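Long-range contacts in ribulose-5-phosphate reductase 1 (Staphylococcus aureus, PDB 6XHK), which reduces D-ribulose 5-phosphate to D-ribitol 5-phosphate with NADPH, a zinc-family alcohol dehydrogenase step in making the ribitol phosphate wall teichoic acid of the cell wall: residues 310-316 / 335-341; 61-66 / 114-118; 165-171 / 223-229. All blocks are in the same frame, centred on the assembly; numbering follows the deposited sequence.

Contact 1 (310-316 / 335-341)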
loop_
_atom_site.group_PDB
_atom_site.type_symbol
_atom_site.label_atom_id
_atom_site.label_comp_id
_atom_site.label_asym_id
_atom_site.label_seq_id
_atom_site.Cartn_x
_atom_site.Cartn_y
_atom_site.Cartn_z
ATOM N N GLN A 310 -10.475 -11.267 0.974
ATOM C CA GLN A 310 -10.476 -12.683 1.298
ATOM C C GLN A 310 -9.140 -13.099 1.918
ATOM O O GLN A 310 -8.093 -12.529 1.608
ATOM C CB GLN A 310 -10.791 -13.495 0.038
ATOM C CG GLN A 310 -11.562 -14.784 0.311
ATOM C CD GLN A 310 -12.151 -15.405 -0.947
ATOM O OE1 GLN A 310 -12.104 -14.818 -2.035
ATOM N NE2 GLN A 310 -12.663 -16.622 -0.811
ATOM N N GLU A 311 -9.192 -14.074 2.834
ATOM C CA GLU A 311 -8.028 -14.609 3.537
ATOM C C GLU A 311 -7.790 -16.053 3.098
ATOM O O GLU A 311 -8.735 -16.802 2.829
ATOM C CB GLU A 311 -8.215 -14.577 5.065
ATOM C CG GLU A 311 -6.937 -14.399 5.874
ATOM C CD GLU A 311 -7.097 -14.709 7.363
ATOM O OE1 GLU A 311 -7.663 -15.770 7.705
ATOM O OE2 GLU A 311 -6.674 -13.892 8.200
ATOM N N PHE A 312 -6.519 -16.446 3.017
ATOM C CA PHE A 312 -6.158 -17.779 2.543
ATOM C C PHE A 312 -5.072 -18.370 3.427
ATOM O O PHE A 312 -4.085 -17.696 3.731
ATOM C CB PHE A 312 -5.689 -17.737 1.082
ATOM C CG PHE A 312 -6.805 -17.564 0.102
ATOM C CD1 PHE A 312 -7.540 -18.654 -0.324
ATOM C CD2 PHE A 312 -7.160 -16.305 -0.357
ATOM C CE1 PHE A 312 -8.586 -18.494 -1.221
ATOM C CE2 PHE A 312 -8.203 -16.147 -1.244
ATOM C CZ PHE A 312 -8.915 -17.246 -1.677
ATOM N N GLU A 313 -5.259 -19.617 3.859
ATOM C CA GLU A 313 -4.229 -20.311 4.621
ATOM C C GLU A 313 -3.350 -21.077 3.637
ATOM O O GLU A 313 -3.843 -21.939 2.900
ATOM C CB GLU A 313 -4.830 -21.249 5.679
ATOM C CG GLU A 313 -5.508 -20.541 6.880
ATOM C CD GLU A 313 -5.900 -21.493 8.018
ATOM O OE1 GLU A 313 -5.572 -22.700 7.940
ATOM O OE2 GLU A 313 -6.543 -21.027 8.991
ATOM N N ILE A 314 -2.056 -20.755 3.617
ATOM C CA ILE A 314 -1.135 -21.239 2.594
ATOM C C ILE A 314 -0.283 -22.347 3.199
ATOM O O ILE A 314 0.673 -22.084 3.940
ATOM C CB ILE A 314 -0.256 -20.110 2.039
ATOM C CG1 ILE A 314 -1.104 -18.883 1.667
ATOM C CG2 ILE A 314 0.511 -20.596 0.833
ATOM C CD1 ILE A 314 -2.267 -19.172 0.738
ATOM N N ALA A 315 -0.619 -23.591 2.865
ATOM C CA ALA A 315 0.105 -24.742 3.362
ATOM C C ALA A 315 0.731 -25.593 2.270
ATOM O O ALA A 315 1.617 -26.394 2.579
ATOM C CB ALA A 315 -0.823 -25.611 4.214
ATOM N N THR A 316 0.314 -25.437 1.012
ATOM C CA THR A 316 0.905 -26.095 -0.151
ATOM C C THR A 316 1.104 -25.073 -1.276
ATOM O O THR A 316 0.695 -23.915 -1.165
ATOM C CB THR A 316 0.028 -27.270 -0.635
ATOM O OG1 THR A 316 -1.072 -26.784 -1.420
ATOM C CG2 THR A 316 -0.522 -28.059 0.542
ATOM N N THR A 335 -6.234 -9.062 -0.650
ATOM C CA THR A 335 -6.212 -10.503 -0.355
ATOM C C THR A 335 -5.092 -10.855 0.625
ATOM O O THR A 335 -3.908 -10.698 0.304
ATOM C CB THR A 335 -6.046 -11.318 -1.643
ATOM O OG1 THR A 335 -7.017 -10.910 -2.620
ATOM C CG2 THR A 335 -6.046 -12.832 -1.393
ATOM N N VAL A 336 -5.461 -11.365 1.805
ATOM C CA VAL A 336 -4.505 -11.686 2.862
ATOM C C VAL A 336 -4.134 -13.163 2.796
ATOM O O VAL A 336 -4.938 -14.017 2.400
ATOM C CB VAL A 336 -5.058 -11.305 4.251
ATOM C CG1 VAL A 336 -3.972 -11.372 5.286
ATOM C CG2 VAL A 336 -5.612 -9.896 4.214
ATOM N N LEU A 337 -2.889 -13.458 3.170
ATOM C CA LEU A 337 -2.329 -14.807 3.169
ATOM C C LEU A 337 -1.852 -15.140 4.574
ATOM O O LEU A 337 -0.980 -14.451 5.110
ATOM C CB LEU A 337 -1.177 -14.925 2.167
ATOM C CG LEU A 337 -1.441 -14.574 0.701
ATOM C CD1 LEU A 337 -0.245 -14.926 -0.141
ATOM C CD2 LEU A 337 -2.616 -15.367 0.208
ATOM N N LYS A 338 -2.440 -16.190 5.166
ATOM C CA LYS A 338 -2.006 -16.745 6.448
ATOM C C LYS A 338 -0.901 -17.768 6.160
ATOM O O LYS A 338 -1.151 -18.825 5.569
ATOM C CB LYS A 338 -3.181 -17.361 7.217
ATOM C CG LYS A 338 -2.895 -17.688 8.697
ATOM C CD LYS A 338 -4.113 -18.252 9.398
ATOM C CE LYS A 338 -3.866 -18.511 10.890
ATOM N NZ LYS A 338 -5.036 -19.155 11.595
ATOM N N TRP A 339 0.324 -17.435 6.554
ATOM C CA TRP A 339 1.503 -18.224 6.218
ATOM C C TRP A 339 1.666 -19.365 7.233
ATOM O O TRP A 339 2.033 -19.136 8.397
ATOM C CB TRP A 339 2.746 -17.329 6.175
ATOM C CG TRP A 339 3.916 -17.975 5.465
ATOM C CD1 TRP A 339 5.092 -18.409 6.032
ATOM C CD2 TRP A 339 4.052 -18.198 4.058
ATOM N NE1 TRP A 339 5.914 -18.938 5.072
ATOM C CE2 TRP A 339 5.307 -18.807 3.849
ATOM C CE3 TRP A 339 3.227 -17.960 2.954
ATOM C CZ2 TRP A 339 5.756 -19.176 2.581
ATOM C CZ3 TRP A 339 3.673 -18.332 1.703
ATOM C CH2 TRP A 339 4.924 -18.934 1.525
ATOM N N ILE A 340 1.410 -20.597 6.785
ATOM C CA ILE A 340 1.587 -21.776 7.628
ATOM C C ILE A 340 2.346 -22.852 6.858
ATOM O O ILE A 340 2.067 -24.048 7.001
ATOM C CB ILE A 340 0.239 -22.311 8.155
ATOM C CG1 ILE A 340 -0.687 -22.742 7.023
ATOM C CG2 ILE A 340 -0.471 -21.251 8.953
ATOM C CD1 ILE A 340 -2.044 -23.200 7.489
ATOM N N MET A 341 3.311 -22.440 6.043
ATOM C CA MET A 341 4.219 -23.381 5.392
ATOM C C MET A 341 5.204 -23.967 6.427
ATOM O O MET A 341 6.117 -24.738 6.103
ATOM C CB MET A 341 4.984 -22.693 4.262
ATOM C CG MET A 341 4.160 -22.342 2.989
ATOM S SD MET A 341 3.902 -23.661 1.759
ATOM C CE MET A 341 3.374 -22.746 0.317
#
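Strands 310-314 and 335-339 run parallel, their axes approaching to 4.5 Å at an angle of 25°, with E311 to I314 paired in order with V336 to W339. They are the two strands of a beta-alpha-beta crossover, with helix 318-328 as the connection, and they belong to the mixed sheet of the catalytic, GroES-like part of this alcohol dehydrogenase. Hydrogen bonds alternate between the strands, from V336 N to Q310 O at the start to I340 N to I314 O past the end of strand 335-339. F312 is held through both its own N and its own O: the N gives a bond to V336 O, and the O takes one of 2.7 Å from K338 N.

On the face toward helix 318-328, I314 does most of the work. Its CD1 touches L337 CD2 at 3.9 Å, while CG2, anti to the backbone N, reaches the W339 ring at CZ3, 4.0 Å away. L337 CD2 also supports F312 CB, and the F312 ring takes T335 CG2 at its edge. The F312 side chain also touches E322 and A326 of the helix, and T335 OG1 bonds to D327.

The face of E311, V336, E313 and K338 is mixed. E311 CG packs on V336 CB, while E313 and K338 extend alongside each other; the fully extended lysine brings NZ to 3.5 Å from E313 OE2, a long salt bridge. Beyond the strands, chi1 of M341 (-72°) sets its CG over one face of the W339 indole, and the bend at chi2 (-83°) leads SD and CE back, CE ending 3.6 Å from I314 CG2.

Contact 2 (61-66 / 114-118)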
loop_
_atom_site.group_PDB
_atom_site.type_symbol
_atom_site.label_atom_id
_atom_site.label_comp_id
_atom_site.label_asym_id
_atom_site.label_seq_id
_atom_site.Cartn_x
_atom_site.Cartn_y
_atom_site.Cartn_z
ATOM N N SER A 61 11.339 -14.410 -5.473
ATOM C CA SER A 61 10.251 -14.396 -4.503
ATOM C C SER A 61 9.421 -13.128 -4.684
ATOM O O SER A 61 9.928 -12.087 -5.123
ATOM C CB SER A 61 10.786 -14.487 -3.071
ATOM O OG SER A 61 11.878 -13.606 -2.881
ATOM N N LEU A 62 8.131 -13.221 -4.337
ATOM C CA LEU A 62 7.177 -12.192 -4.738
ATOM C C LEU A 62 6.801 -11.171 -3.669
ATOM O O LEU A 62 7.180 -10.004 -3.776
ATOM C CB LEU A 62 5.906 -12.847 -5.299
ATOM C CG LEU A 62 6.054 -13.406 -6.717
ATOM C CD1 LEU A 62 4.725 -13.869 -7.299
ATOM C CD2 LEU A 62 6.620 -12.299 -7.596
ATOM N N ILE A 63 6.049 -11.583 -2.654
ATOM C CA ILE A 63 5.314 -10.642 -1.809
ATOM C C ILE A 63 6.250 -9.701 -1.056
ATOM O O ILE A 63 7.333 -10.096 -0.608
ATOM C CB ILE A 63 4.414 -11.436 -0.839
ATOM C CG1 ILE A 63 3.445 -12.352 -1.601
ATOM C CG2 ILE A 63 3.717 -10.550 0.169
ATOM C CD1 ILE A 63 2.523 -11.627 -2.490
ATOM N N HIS A 64 5.771 -8.491 -0.815
ATOM C CA HIS A 64 6.515 -7.456 -0.128
ATOM C C HIS A 64 5.766 -6.686 0.927
ATOM O O HIS A 64 6.254 -5.762 1.498
ATOM C CB HIS A 64 7.028 -6.479 -1.116
ATOM C CG HIS A 64 8.230 -6.953 -1.851
ATOM N ND1 HIS A 64 8.170 -7.914 -2.827
ATOM C CD2 HIS A 64 9.523 -6.587 -1.765
ATOM C CE1 HIS A 64 9.375 -8.121 -3.315
ATOM N NE2 HIS A 64 10.216 -7.331 -2.682
ATOM N N GLU A 65 4.531 -7.031 1.121
ATOM C CA GLU A 65 3.708 -6.477 2.199
ATOM C C GLU A 65 3.490 -7.570 3.247
ATOM O O GLU A 65 2.807 -8.561 2.967
ATOM C CB GLU A 65 2.359 -6.017 1.653
ATOM C CG GLU A 65 2.432 -4.855 0.710
ATOM C CD GLU A 65 1.073 -4.387 0.235
ATOM O OE1 GLU A 65 0.066 -5.050 0.551
ATOM O OE2 GLU A 65 1.025 -3.380 -0.504
ATOM N N GLY A 66 4.034 -7.404 4.455
ATOM C CA GLY A 66 3.793 -8.468 5.420
ATOM C C GLY A 66 4.133 -8.159 6.868
ATOM O O GLY A 66 4.764 -7.152 7.191
ATOM N N ASP A 114 14.821 -9.273 -2.604
ATOM C CA ASP A 114 14.186 -10.575 -2.403
ATOM C C ASP A 114 12.868 -10.387 -1.652
ATOM O O ASP A 114 12.628 -9.328 -1.075
ATOM C CB ASP A 114 15.101 -11.534 -1.630
ATOM C CG ASP A 114 15.198 -12.918 -2.282
ATOM O OD1 ASP A 114 14.547 -13.160 -3.329
ATOM O OD2 ASP A 114 15.920 -13.774 -1.739
ATOM N N GLY A 115 12.027 -11.425 -1.641
ATOM C CA GLY A 115 10.650 -11.305 -1.209
ATOM C C GLY A 115 10.359 -11.966 0.127
ATOM O O GLY A 115 11.255 -12.322 0.893
ATOM N N PHE A 116 9.060 -12.126 0.400
ATOM C CA PHE A 116 8.590 -12.610 1.696
ATOM C C PHE A 116 8.000 -14.014 1.657
ATOM O O PHE A 116 7.778 -14.603 2.721
ATOM C CB PHE A 116 7.541 -11.655 2.294
ATOM C CG PHE A 116 8.100 -10.339 2.763
ATOM C CD1 PHE A 116 9.463 -10.100 2.773
ATOM C CD2 PHE A 116 7.247 -9.316 3.162
ATOM C CE1 PHE A 116 9.966 -8.867 3.205
ATOM C CE2 PHE A 116 7.740 -8.074 3.589
ATOM C CZ PHE A 116 9.102 -7.854 3.617
ATOM N N MET A 117 7.741 -14.583 0.484
ATOM C CA MET A 117 7.278 -15.969 0.442
ATOM C C MET A 117 8.448 -16.909 0.714
ATOM O O MET A 117 8.971 -17.589 -0.169
ATOM C CB MET A 117 6.610 -16.272 -0.886
ATOM C CG MET A 117 5.580 -15.264 -1.279
ATOM S SD MET A 117 5.215 -15.533 -3.000
ATOM C CE MET A 117 4.370 -17.081 -2.920
ATOM N N GLN A 118 8.859 -16.957 1.978
ATOM C CA GLN A 118 9.881 -17.906 2.393
ATOM C C GLN A 118 9.665 -18.264 3.861
ATOM O O GLN A 118 8.889 -17.621 4.570
ATOM C CB GLN A 118 11.289 -17.347 2.136
ATOM C CG GLN A 118 11.531 -15.920 2.545
ATOM C CD GLN A 118 12.625 -15.298 1.718
ATOM O OE1 GLN A 118 12.605 -15.408 0.499
ATOM N NE2 GLN A 118 13.620 -14.700 2.371
#
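S61 OG meets the start of the loop 114-118 through two hydrogen bonds: it accepts from G115 N and donates to D114 OD1, 2.7 Å away. The hydroxyl meets that oxygen from above the carboxylate plane, 63° out of it. With chi1 at 46° the OG sits between the backbone N and carbonyl carbon of S61, which turns it to D114 and G115.

The F116 ring packs on the backbone of H64. H64 CA lies over one face, 4.2 Å from the ring centroid, a CH-pi contact, and G66 N meets the ring edge. Nearby, F116 N makes a weak bond of 2.8 Å to I63 O. Segment 61-66 carries H64 and E65, both predicted ligands of the catalytic zinc in this GroES-like domain, so F116 packs against the backbone of the probable metal site. The E65 carboxylate forms a salt bridge with K334.

M117, the centre of an inverse gamma turn, crosses I63 at a slant, CG to I63 CG1 at 3.6 Å. Its SD continues to L62 CB, also at 3.6 Å, and L320 of helix 318-328 touches the same methionine.

Contact 3 (165-171 / 223-229). With NDP (NADPH dihydro-nicotinamide-adenine-dinucleotide phosphate), chain B.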
loop_
_atom_site.group_PDB
_atom_site.type_symbol
_atom_site.label_atom_id
_atom_site.label_comp_id
_atom_site.label_asym_id
_atom_site.label_seq_id
_atom_site.Cartn_x
_atom_site.Cartn_y
_atom_site.Cartn_z
ATOM N N ASN A 165 -8.442 23.234 5.410
ATOM C CA ASN A 165 -8.304 22.987 3.979
ATOM C C ASN A 165 -9.471 22.133 3.487
ATOM O O ASN A 165 -10.464 21.925 4.185
ATOM C CB ASN A 165 -6.945 22.358 3.663
ATOM C CG ASN A 165 -5.789 23.343 3.812
ATOM O OD1 ASN A 165 -5.411 23.723 4.918
ATOM N ND2 ASN A 165 -5.232 23.773 2.682
ATOM N N THR A 166 -9.371 21.660 2.248
ATOM C CA THR A 166 -10.409 20.831 1.635
ATOM C C THR A 166 -9.756 19.925 0.604
ATOM O O THR A 166 -9.277 20.405 -0.421
ATOM C CB THR A 166 -11.484 21.676 0.981
ATOM O OG1 THR A 166 -12.135 22.458 1.987
ATOM C CG2 THR A 166 -12.486 20.787 0.240
ATOM N N PHE A 167 -9.778 18.622 0.847
ATOM C CA PHE A 167 -9.054 17.672 0.017
ATOM C C PHE A 167 -9.953 16.984 -1.010
ATOM O O PHE A 167 -11.153 16.797 -0.793
ATOM C CB PHE A 167 -8.376 16.635 0.903
ATOM C CG PHE A 167 -7.494 17.228 1.954
ATOM C CD1 PHE A 167 -6.149 17.461 1.688
ATOM C CD2 PHE A 167 -7.984 17.513 3.217
ATOM C CE1 PHE A 167 -5.311 17.993 2.654
ATOM C CE2 PHE A 167 -7.153 18.043 4.194
ATOM C CZ PHE A 167 -5.818 18.286 3.913
ATOM N N GLY A 168 -9.360 16.631 -2.148
ATOM C CA GLY A 168 -9.990 15.744 -3.106
ATOM C C GLY A 168 -9.130 14.511 -3.317
ATOM O O GLY A 168 -7.904 14.578 -3.243
ATOM N N ILE A 169 -9.785 13.375 -3.564
ATOM C CA ILE A 169 -9.117 12.089 -3.757
ATOM C C ILE A 169 -9.731 11.420 -4.984
ATOM O O ILE A 169 -10.934 11.124 -4.995
ATOM C CB ILE A 169 -9.266 11.181 -2.526
ATOM C CG1 ILE A 169 -8.561 11.800 -1.327
ATOM C CG2 ILE A 169 -8.649 9.843 -2.805
ATOM C CD1 ILE A 169 -8.823 11.111 -0.024
ATOM N N TRP A 170 -8.927 11.195 -6.025
ATOM C CA TRP A 170 -9.376 10.416 -7.178
ATOM C C TRP A 170 -8.990 8.951 -7.014
ATOM O O TRP A 170 -7.862 8.639 -6.624
ATOM C CB TRP A 170 -8.811 10.944 -8.505
ATOM C CG TRP A 170 -9.697 11.927 -9.224
ATOM C CD1 TRP A 170 -10.356 11.733 -10.419
ATOM C CD2 TRP A 170 -10.007 13.257 -8.810
ATOM N NE1 TRP A 170 -11.078 12.861 -10.754
ATOM C CE2 TRP A 170 -10.877 13.810 -9.784
ATOM C CE3 TRP A 170 -9.645 14.038 -7.702
ATOM C CZ2 TRP A 170 -11.374 15.097 -9.681
ATOM C CZ3 TRP A 170 -10.152 15.315 -7.601
ATOM C CH2 TRP A 170 -11.003 15.834 -8.586
ATOM N N GLY A 171 -9.938 8.058 -7.324
ATOM C CA GLY A 171 -9.758 6.623 -7.145
ATOM C C GLY A 171 -10.477 6.047 -5.938
ATOM O O GLY A 171 -10.151 6.393 -4.795
ATOM N N PHE A 223 -11.831 22.682 -4.306
ATOM C CA PHE A 223 -10.920 22.128 -3.309
ATOM C C PHE A 223 -9.522 22.658 -3.605
ATOM O O PHE A 223 -9.233 23.071 -4.732
ATOM C CB PHE A 223 -10.907 20.600 -3.356
ATOM C CG PHE A 223 -10.674 20.041 -4.736
ATOM C CD1 PHE A 223 -11.735 19.796 -5.597
ATOM C CD2 PHE A 223 -9.377 19.756 -5.167
ATOM C CE1 PHE A 223 -11.503 19.277 -6.859
ATOM C CE2 PHE A 223 -9.143 19.243 -6.424
ATOM C CZ PHE A 223 -10.203 19.002 -7.272
ATOM N N ASP A 224 -8.638 22.605 -2.598
ATOM C CA ASP A 224 -7.307 23.186 -2.744
ATOM C C ASP A 224 -6.151 22.194 -2.781
ATOM O O ASP A 224 -5.041 22.592 -3.154
ATOM C CB ASP A 224 -7.028 24.232 -1.643
ATOM C CG ASP A 224 -7.445 23.783 -0.258
ATOM O OD1 ASP A 224 -8.549 23.217 -0.117
ATOM O OD2 ASP A 224 -6.654 23.983 0.691
ATOM N N HIS A 225 -6.360 20.934 -2.415
ATOM C CA HIS A 225 -5.279 19.952 -2.404
ATOM C C HIS A 225 -5.866 18.624 -2.862
ATOM O O HIS A 225 -6.983 18.274 -2.468
ATOM C CB HIS A 225 -4.680 19.778 -1.004
ATOM C CG HIS A 225 -3.663 20.807 -0.634
ATOM N ND1 HIS A 225 -3.953 22.152 -0.574
ATOM C CD2 HIS A 225 -2.360 20.690 -0.292
ATOM C CE1 HIS A 225 -2.872 22.822 -0.221
ATOM N NE2 HIS A 225 -1.888 21.958 -0.046
ATOM N N ALA A 226 -5.125 17.869 -3.669
ATOM C CA ALA A 226 -5.698 16.643 -4.217
ATOM C C ALA A 226 -4.663 15.533 -4.237
ATOM O O ALA A 226 -3.458 15.785 -4.179
ATOM C CB ALA A 226 -6.272 16.863 -5.614
ATOM N N PHE A 227 -5.173 14.291 -4.306
ATOM C CA PHE A 227 -4.385 13.056 -4.266
ATOM C C PHE A 227 -4.824 12.170 -5.416
ATOM O O PHE A 227 -6.007 11.839 -5.525
ATOM C CB PHE A 227 -4.584 12.316 -2.955
ATOM C CG PHE A 227 -3.974 12.993 -1.811
ATOM C CD1 PHE A 227 -2.673 12.724 -1.449
ATOM C CD2 PHE A 227 -4.700 13.921 -1.084
ATOM C CE1 PHE A 227 -2.087 13.362 -0.366
ATOM C CE2 PHE A 227 -4.127 14.578 -0.004
ATOM C CZ PHE A 227 -2.812 14.298 0.361
ATOM N N GLU A 228 -3.889 11.796 -6.276
ATOM C CA GLU A 228 -4.174 10.894 -7.386
ATOM C C GLU A 228 -3.817 9.462 -6.986
ATOM O O GLU A 228 -2.632 9.113 -6.913
ATOM C CB GLU A 228 -3.417 11.318 -8.640
ATOM C CG GLU A 228 -3.905 10.613 -9.887
ATOM C CD GLU A 228 -2.950 9.501 -10.332
ATOM O OE1 GLU A 228 -1.879 9.310 -9.696
ATOM O OE2 GLU A 228 -3.273 8.824 -11.329
ATOM N N CYS A 229 -4.847 8.637 -6.738
ATOM C CA CYS A 229 -4.721 7.257 -6.276
ATOM C C CYS A 229 -5.321 6.287 -7.292
ATOM O O CYS A 229 -5.948 5.276 -6.938
ATOM C CB CYS A 229 -5.372 7.088 -4.910
ATOM S SG CYS A 229 -4.854 8.253 -3.687
HETATM P PA NDP B . -7.208 -0.347 -7.532
HETATM O O1A NDP B . -7.361 -1.600 -8.346
HETATM O O2A NDP B . -7.901 -0.513 -6.184
HETATM O O5B NDP B . -7.814 0.932 -8.403
HETATM C C5B NDP B . -8.244 2.156 -7.719
HETATM C C4B NDP B . -9.648 2.643 -8.239
HETATM O O4B NDP B . -9.556 3.637 -9.082
HETATM C C3B NDP B . -10.376 1.510 -9.018
HETATM O O3B NDP B . -11.550 1.179 -8.417
HETATM C C2B NDP B . -10.732 2.067 -10.391
HETATM O O2B NDP B . -12.115 1.580 -10.649
HETATM C C1B NDP B . -10.699 3.362 -10.200
HETATM N N9A NDP B . -10.529 4.167 -11.414
HETATM C C8A NDP B . -10.266 3.764 -12.691
HETATM N N7A NDP B . -10.206 4.865 -13.494
HETATM C C5A NDP B . -10.428 5.920 -12.726
HETATM C C6A NDP B . -10.491 7.415 -13.064
HETATM N N6A NDP B . -10.266 7.834 -14.430
HETATM N N1A NDP B . -10.763 8.347 -12.022
HETATM C C2A NDP B . -10.986 7.905 -10.663
HETATM N N3A NDP B . -10.921 6.463 -10.350
HETATM C C4A NDP B . -10.633 5.491 -11.442
HETATM O O3 NDP B . -5.580 -0.041 -7.199
HETATM P PN NDP B . -4.992 0.837 -5.871
HETATM O O1N NDP B . -6.095 1.706 -5.260
HETATM O O2N NDP B . -4.545 -0.111 -4.807
HETATM O O5D NDP B . -3.691 1.729 -6.407
HETATM C C5D NDP B . -3.559 2.021 -7.816
HETATM C C4D NDP B . -2.254 2.462 -8.258
HETATM O O4D NDP B . -1.290 2.870 -7.067
HETATM C C3D NDP B . -1.478 1.369 -9.032
HETATM O O3D NDP B . -0.863 1.933 -10.270
HETATM C C2D NDP B . -0.542 0.921 -8.160
HETATM O O2D NDP B . 0.633 0.323 -8.793
HETATM C C1D NDP B . -0.151 2.237 -7.279
HETATM N N1N NDP B . 0.638 1.967 -6.057
HETATM C C2N NDP B . 1.699 2.924 -5.735
HETATM C C3N NDP B . 2.735 2.687 -4.621
HETATM C C7N NDP B . 3.848 3.788 -4.385
HETATM O O7N NDP B . 4.885 3.498 -3.838
HETATM N N7N NDP B . 3.598 5.160 -4.836
HETATM C C4N NDP B . 2.492 1.541 -3.609
HETATM C C5N NDP B . 1.508 0.469 -4.128
HETATM C C6N NDP B . 0.428 0.814 -5.177
HETATM P P2B NDP B . -12.281 0.555 -11.901
HETATM O O1X NDP B . -11.553 1.065 -13.127
HETATM O O2X NDP B . -11.665 -0.773 -11.498
HETATM O O3X NDP B . -13.765 0.429 -12.208
#
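Backbone bonds tie strand 166-170 to strand 225-228, which runs parallel to it at 18° in the six-stranded Rossmann sheet. D224 N opens the series with a bond of 3.2 Å to T166 O. G168 is held through both N and O, its N donating to H225 O and its O accepting from F227 N. W170 N then bonds to F227 O at 3.0 Å, and C229 N to W170 O.

The polar side chains gather at the start of the strands. D224 lies across N165, carboxylate and amide planes 19° apart, and its OD2 accepts a hydrogen bond from N165 ND2. OD1 receives a weak bond from T166 N.

Apolar contacts divide between the two faces. F167 runs beside F227, its CD1 meeting the F227 ring at the edge, 3.9 Å from CE2; L183 of helix 174-186 packs on F227. On the opposite face the W170 and F223 side chains cross at about a right angle, their ring planes 55° apart, and W170 CH2 touches F223 CZ at 3.5 Å. F195 stacks on the W170 indole and Q241 bonds its NE1.

At the strand ends the cofactor comes in: G171 CA is 3.4 Å from NDP N3A, and the W170 ring edge faces N1A. The C-terminal end of strand 166-170 thus meets the adenine with a glycine CA and an indole edge. Polar side-chain bonding between the segments is concentrated at their N-terminal end, and near the cofactor the bonds are made by backbone, which fits the Rossmann placing of the dinucleotide at the strand ends.

The contacts come one after another along the chain: contact 2, then contact 3, then contact 1. Contacts 1 and 2 are neighbours, with centres 13 Å apart, and both involve strands of the mixed sheet of the catalytic part; they touch where W339 packs against M117 and Q118, and helix 318-328 lies against side chains of both. Contact 3 belongs to the separate parallel sheet of the nucleotide-binding part, its centre about 35 Å from that of contact 1 and 32 Å from that of contact 2, across the centre of the chain. The chain therefore leaves the catalytic part, builds the Rossmann fold and returns for its last strands, with NADPH lying between the two parts.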